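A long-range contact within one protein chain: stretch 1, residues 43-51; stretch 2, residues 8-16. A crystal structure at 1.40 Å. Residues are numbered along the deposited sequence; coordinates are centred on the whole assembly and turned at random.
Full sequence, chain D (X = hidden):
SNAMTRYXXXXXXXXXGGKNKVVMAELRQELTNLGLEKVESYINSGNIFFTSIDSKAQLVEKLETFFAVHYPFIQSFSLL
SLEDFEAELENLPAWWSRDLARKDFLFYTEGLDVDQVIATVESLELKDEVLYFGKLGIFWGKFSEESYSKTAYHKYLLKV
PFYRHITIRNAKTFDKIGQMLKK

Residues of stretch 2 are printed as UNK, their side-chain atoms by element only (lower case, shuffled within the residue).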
ATOM      1  N   ILE D  43     -23.487  -2.459   3.854  1.00 19.81           N
ATOM      2  CA  ILE D  43     -22.139  -2.052   3.447  1.00 21.25           C
ATOM      3  C   ILE D  43     -21.825  -2.553   2.026  1.00 20.72           C
ATOM      4  O   ILE D  43     -22.731  -2.626   1.201  1.00 19.90           O
ATOM      5  CB  ILE D  43     -21.017  -2.321   4.554  1.00 20.76           C
ATOM      6  CG1 ILE D  43     -20.855  -3.812   4.893  1.00 22.33           C
ATOM      7  CG2 ILE D  43     -21.284  -1.430   5.797  1.00 23.12           C
ATOM      8  CD1 ILE D  43     -19.727  -4.133   5.907  1.00 23.43           C
ATOM      9  N   ASN D  44     -20.567  -2.880   1.740  1.00 20.69           N
ATOM     10  CA  ASN D  44     -20.154  -3.102   0.352  1.00 20.69           C
ATOM     11  C   ASN D  44     -19.405  -4.416   0.153  1.00 20.48           C
ATOM     12  O   ASN D  44     -18.992  -4.731  -0.978  1.00 20.14           O
ATOM     13  CB  ASN D  44     -19.335  -1.895  -0.153  1.00 21.13           C
ATOM     14  CG  ASN D  44     -19.421  -1.709  -1.667  1.00 22.48           C
ATOM     15  OD1 ASN D  44     -20.450  -1.986  -2.288  1.00 22.91           O
ATOM     16  ND2 ASN D  44     -18.332  -1.221  -2.269  1.00 23.13           N
ATOM     17  N   SER D  45     -19.267  -5.205   1.216  1.00 20.41           N
ATOM     18  CA  SER D  45     -18.474  -6.427   1.142  1.00 20.47           C
ATOM     19  C   SER D  45     -19.252  -7.625   0.646  1.00 19.95           C
ATOM     20  O   SER D  45     -18.689  -8.706   0.482  1.00 21.38           O
ATOM     21  CB  SER D  45     -17.883  -6.790   2.506  1.00 21.26           C
ATOM     22  OG  SER D  45     -18.905  -7.026   3.472  1.00 23.37           O
ATOM     23  N   GLY D  46     -20.543  -7.451   0.400  1.00 17.71           N
ATOM     24  CA  GLY D  46     -21.354  -8.536  -0.131  1.00 17.80           C
ATOM     25  C   GLY D  46     -22.242  -9.170   0.923  1.00 16.61           C
ATOM     26  O   GLY D  46     -22.106 -10.361   1.230  1.00 15.62           O
ATOM     27  N   ASN D  47     -23.194  -8.385   1.438  1.00 15.91           N
ATOM     28  CA  ASN D  47     -24.138  -8.828   2.457  1.00 15.35           C
ATOM     29  C   ASN D  47     -25.492  -8.389   1.959  1.00 15.33           C
ATOM     30  O   ASN D  47     -25.822  -7.184   2.035  1.00 15.69           O
ATOM     31  CB  ASN D  47     -23.839  -8.154   3.807  1.00 15.81           C
ATOM     32  CG  ASN D  47     -22.420  -8.368   4.242  1.00 15.05           C
ATOM     33  OD1 ASN D  47     -22.038  -9.497   4.560  1.00 16.77           O
ATOM     34  ND2 ASN D  47     -21.611  -7.316   4.216  1.00 19.00           N
ATOM     35  N   ILE D  48     -26.239  -9.338   1.405  1.00 15.10           N
ATOM     36  CA  ILE D  48     -27.530  -9.088   0.776  1.00 15.61           C
ATOM     37  C   ILE D  48     -28.612  -9.802   1.546  1.00 15.04           C
ATOM     38  O   ILE D  48     -28.397 -10.922   2.038  1.00 15.29           O
ATOM     39  CB  ILE D  48     -27.526  -9.600  -0.709  1.00 15.87           C
ATOM     40  CG1 ILE D  48     -26.647  -8.690  -1.553  1.00 19.96           C
ATOM     41  CG2 ILE D  48     -28.948  -9.644  -1.307  1.00 18.65           C
ATOM     42  CD1 ILE D  48     -27.377  -7.396  -2.028  1.00 23.74           C
ATOM     43  N   PHE D  49     -29.782  -9.174   1.660  1.00 14.02           N
ATOM     44  CA  PHE D  49     -30.905  -9.762   2.330  1.00 14.31           C
ATOM     45  C   PHE D  49     -32.106  -9.681   1.417  1.00 14.13           C
ATOM     46  O   PHE D  49     -32.299  -8.672   0.720  1.00 14.98           O
ATOM     47  CB  PHE D  49     -31.172  -9.032   3.665  1.00 13.88           C
ATOM     48  CG  PHE D  49     -29.953  -8.960   4.513  1.00 14.46           C
ATOM     49  CD1 PHE D  49     -29.650  -9.985   5.424  1.00 15.21           C
ATOM     50  CD2 PHE D  49     -29.013  -7.965   4.282  1.00 15.81           C
ATOM     51  CE1 PHE D  49     -28.449  -9.953   6.151  1.00 16.03           C
ATOM     52  CE2 PHE D  49     -27.806  -7.924   4.989  1.00 15.18           C
ATOM     53  CZ  PHE D  49     -27.524  -8.946   5.929  1.00 16.42           C
ATOM     54  N   PHE D  50     -32.886 -10.747   1.407  1.00 14.14           N
ATOM     55  CA  PHE D  50     -34.067 -10.767   0.549  1.00 14.29           C
ATOM     56  C   PHE D  50     -35.099 -11.716   1.127  1.00 15.03           C
ATOM     57  O   PHE D  50     -34.773 -12.538   1.994  1.00 15.91           O
ATOM     58  CB  PHE D  50     -33.697 -11.159  -0.892  1.00 13.80           C
ATOM     59  CG  PHE D  50     -33.239 -12.580  -1.042  1.00 12.57           C
ATOM     60  CD1 PHE D  50     -34.148 -13.623  -1.276  1.00 12.42           C
ATOM     61  CD2 PHE D  50     -31.877 -12.881  -0.993  1.00 14.76           C
ATOM     62  CE1 PHE D  50     -33.721 -14.954  -1.409  1.00 14.04           C
ATOM     63  CE2 PHE D  50     -31.450 -14.199  -1.127  1.00 14.12           C
ATOM     64  CZ  PHE D  50     -32.366 -15.241  -1.355  1.00 13.73           C
ATOM     65  N   THR D  51     -36.319 -11.631   0.614  1.00 15.67           N
ATOM     66  CA  THR D  51     -37.378 -12.498   1.040  1.00 15.91           C
ATOM     67  C   THR D  51     -37.831 -13.317  -0.153  1.00 15.69           C
ATOM     68  O   THR D  51     -37.890 -12.821  -1.282  1.00 15.67           O
ATOM     69  CB  THR D  51     -38.537 -11.671   1.615  1.00 17.10           C
ATOM     70  OG1 THR D  51     -38.030 -10.909   2.710  1.00 19.30           O
ATOM     71  CG2 THR D  51     -39.690 -12.556   2.111  1.00 18.96           C
ATOM     72  N   UNK D   8     -30.161 -14.271   4.165  1.00 13.23           N
ATOM     73  CA  UNK D   8     -28.922 -13.528   4.003  1.00 13.75           C
ATOM     74  C   UNK D   8     -28.104 -14.264   2.954  1.00 13.51           C
ATOM     75  O   UNK D   8     -27.914 -15.488   3.022  1.00 14.01           O
ATOM     76  c   UNK D   8     -28.124 -13.461   5.333  1.00 14.18           C
ATOM     77  N   UNK D   9     -27.626 -13.492   1.996  1.00 12.71           N
ATOM     78  CA  UNK D   9     -26.763 -13.947   0.924  1.00 12.83           C
ATOM     79  C   UNK D   9     -25.423 -13.248   1.104  1.00 12.88           C
ATOM     80  O   UNK D   9     -25.348 -12.023   0.988  1.00 13.42           O
ATOM     81  c   UNK D   9     -27.405 -13.518  -0.400  1.00 13.75           C
ATOM     82  c   UNK D   9     -26.592 -13.747  -1.680  1.00 13.21           C
ATOM     83  c   UNK D   9     -26.227 -15.223  -1.888  1.00 14.94           C
ATOM     84  c   UNK D   9     -27.421 -13.210  -2.886  1.00 14.20           C
ATOM     85  N   UNK D  10     -24.386 -14.018   1.415  1.00 12.97           N
ATOM     86  CA  UNK D  10     -23.065 -13.459   1.727  1.00 13.68           C
ATOM     87  C   UNK D  10     -22.079 -13.933   0.693  1.00 13.68           C
ATOM     88  O   UNK D  10     -22.046 -15.120   0.367  1.00 14.50           O
ATOM     89  c   UNK D  10     -22.602 -13.911   3.126  1.00 13.75           C
ATOM     90  c   UNK D  10     -23.647 -13.774   4.234  1.00 14.24           C
ATOM     91  c   UNK D  10     -22.984 -14.330   5.508  1.00 15.06           C
ATOM     92  c   UNK D  10     -24.123 -12.348   4.423  1.00 14.86           C
ATOM     93  N   UNK D  11     -21.281 -13.018   0.170  1.00 14.16           N
ATOM     94  CA  UNK D  11     -20.286 -13.399  -0.826  1.00 15.35           C
ATOM     95  C   UNK D  11     -18.909 -12.911  -0.385  1.00 16.63           C
ATOM     96  O   UNK D  11     -18.781 -11.955   0.356  1.00 17.87           O
ATOM     97  c   UNK D  11     -22.004 -13.480  -2.705  1.00 16.92           C
ATOM     98  c   UNK D  11     -20.654 -12.901  -2.238  1.00 16.48           C
ATOM     99  c   UNK D  11     -20.706 -11.403  -2.280  1.00 17.40           C
ATOM    100  N   UNK D  12     -17.878 -13.614  -0.825  1.00 18.55           N
ATOM    101  CA  UNK D  12     -16.514 -13.213  -0.511  1.00 18.91           C
ATOM    102  C   UNK D  12     -15.838 -12.627  -1.734  1.00 19.51           C
ATOM    103  O   UNK D  12     -16.243 -12.897  -2.882  1.00 18.99           O
ATOM    104  c   UNK D  12     -15.536 -15.468  -1.162  1.00 21.96           C
ATOM    105  n   UNK D  12     -12.004 -14.880  -2.599  1.00 28.09           N
ATOM    106  c   UNK D  12     -15.712 -14.439  -0.054  1.00 19.69           C
ATOM    107  c   UNK D  12     -14.176 -16.185  -1.238  1.00 27.37           C
ATOM    108  n   UNK D  12     -13.054 -15.491  -0.626  1.00 25.46           N
ATOM    109  c   UNK D  12     -12.052 -14.897  -1.281  1.00 26.49           C
ATOM    110  n   UNK D  12     -11.083 -14.324  -0.579  1.00 30.19           N
ATOM    111  N   UNK D  13     -14.803 -11.846  -1.481  1.00 19.76           N
ATOM    112  CA  UNK D  13     -13.876 -11.432  -2.503  1.00 19.58           C
ATOM    113  C   UNK D  13     -14.280 -10.266  -3.376  1.00 20.10           C
ATOM    114  O   UNK D  13     -13.587  -9.978  -4.346  1.00 20.72           O
ATOM    115  N   UNK D  14     -15.380  -9.585  -3.050  1.00 19.46           N
ATOM    116  CA  UNK D  14     -15.835  -8.496  -3.918  1.00 19.22           C
ATOM    117  C   UNK D  14     -15.387  -7.114  -3.469  1.00 20.11           C
ATOM    118  O   UNK D  14     -15.085  -6.901  -2.287  1.00 20.93           O
ATOM    119  c   UNK D  14     -17.375  -8.527  -4.154  1.00 18.29           C
ATOM    120  c   UNK D  14     -19.647  -7.777  -3.254  1.00 18.18           C
ATOM    121  c   UNK D  14     -17.803  -9.877  -4.721  1.00 17.22           C
ATOM    122  c   UNK D  14     -18.195  -8.156  -2.910  1.00 17.46           C
ATOM    123  N   UNK D  15     -15.344  -6.190  -4.420  1.00 20.54           N
ATOM    124  CA  UNK D  15     -15.041  -4.782  -4.143  1.00 22.49           C
ATOM    125  C   UNK D  15     -13.750  -4.582  -3.360  1.00 25.24           C
ATOM    126  O   UNK D  15     -13.698  -3.788  -2.417  1.00 26.32           O
ATOM    127  c   UNK D  15     -16.225  -4.117  -3.435  1.00 22.07           C
ATOM    128  n   UNK D  15     -18.613  -4.235  -3.776  1.00 17.78           N
ATOM    129  o   UNK D  15     -17.294  -3.781  -5.532  1.00 20.45           O
ATOM    130  c   UNK D  15     -17.428  -4.008  -4.337  1.00 19.15           C
ATOM    131  N   UNK D  16     -12.725  -5.338  -3.746  1.00 26.98           N
ATOM    132  CA  UNK D  16     -11.385  -5.214  -3.153  1.00 28.98           C
ATOM    133  C   UNK D  16     -10.335  -5.212  -4.265  1.00 29.57           C
ATOM    134  O   UNK D  16     -10.596  -5.688  -5.381  1.00 30.21           O
ATOM    135  c   UNK D  16     -11.090  -6.363  -2.155  1.00 29.00           C
ATOM    136  c   UNK D  16     -11.274  -7.718  -2.807  1.00 30.08           C
ATOM    137  c   UNK D  16     -11.969  -6.251  -0.917  1.00 30.77           C
TER
HETATM  138  O   HOH W   1     -16.284  -9.289  -0.167  1.00 26.05           O
HETATM  139  O   HOH W   2     -18.615  -1.075  -5.411  1.00 26.56           O

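Position 8 carries a single side-chain carbon, CB, on the sheet face that also bears the F49 side chain. The position 8 CB lies 3.6 Å from F49 CE1, so a small apolar group meets the ring obliquely. One carbon makes this alanine, A8. A8 CA lies 3.3 Å from I48 O in a CA-H...O contact.

Position 9 has four carbons, forked at the second, on the other face with I48. The position 9 CB sits 3.9 Å from I48 CB and 4.2 Å from F50 CE2, at the edge of that ring. The late fork identifies leucine, L9, with the largest area covered in the contact. Its backbone is paired both ways: L9 N donates to I48 O at 2.7 Å, almost straight, and I48 N donates to L9 O at 2.9 Å.

Position 10 again has four carbons forked at the second, now back on the face of N47 and F49, with one terminal carbon touching N47. This is leucine, L10. L10 CD2 lies 3.5 Å from N47 OD1.

Position 11 has one carbon carrying two others, and one of these branch carbons packs on G46 CA: valine, V11. V11 CG2 lies 3.6 Å from G46 CA, and V11 N donates to G46 O at 3.0 Å. An ideal CB on G46 would lie 2.4 Å from V11 CG2, and the G46 backbone angles alone call for glycine.

Position 12 has three carbons, a nitrogen, then a carbon bearing two more nitrogens. This is arginine, R12; its CA-to-CB bond points away and it makes no contact with stretch 1.

Position 13 has no side-chain atoms, hence glycine, G13. Its positive phi favours that choice.

Position 14 has four carbons forked at the first, and its longer arm, two carbons long, runs against G46 and S45 O: isoleucine, I14. I14 CD1 lies 3.6 Å from G46 CA. A water accepts from I14 N at 3.0 Å and donates to S45 O at 2.6 Å.

Position 15 has two carbons, the second carrying one oxygen and one nitrogen, directed at N44: asparagine, N15. N15 ND2 donates to N44 O at 2.9 Å.

Position 16 has one carbon carrying two others and is out of reach of stretch 1: valine, V16.

Antiparallel backbone pairing sets the register, with side chains alternating between the A8, L10, N47, F49 face and the L9, I48 face. Next to the paired residues, bare G46 leaves room for V11 and I14, while an asparagine side chain and a bridging water tie the loops together.

Stretch 2 8-16: ALLVRGINV
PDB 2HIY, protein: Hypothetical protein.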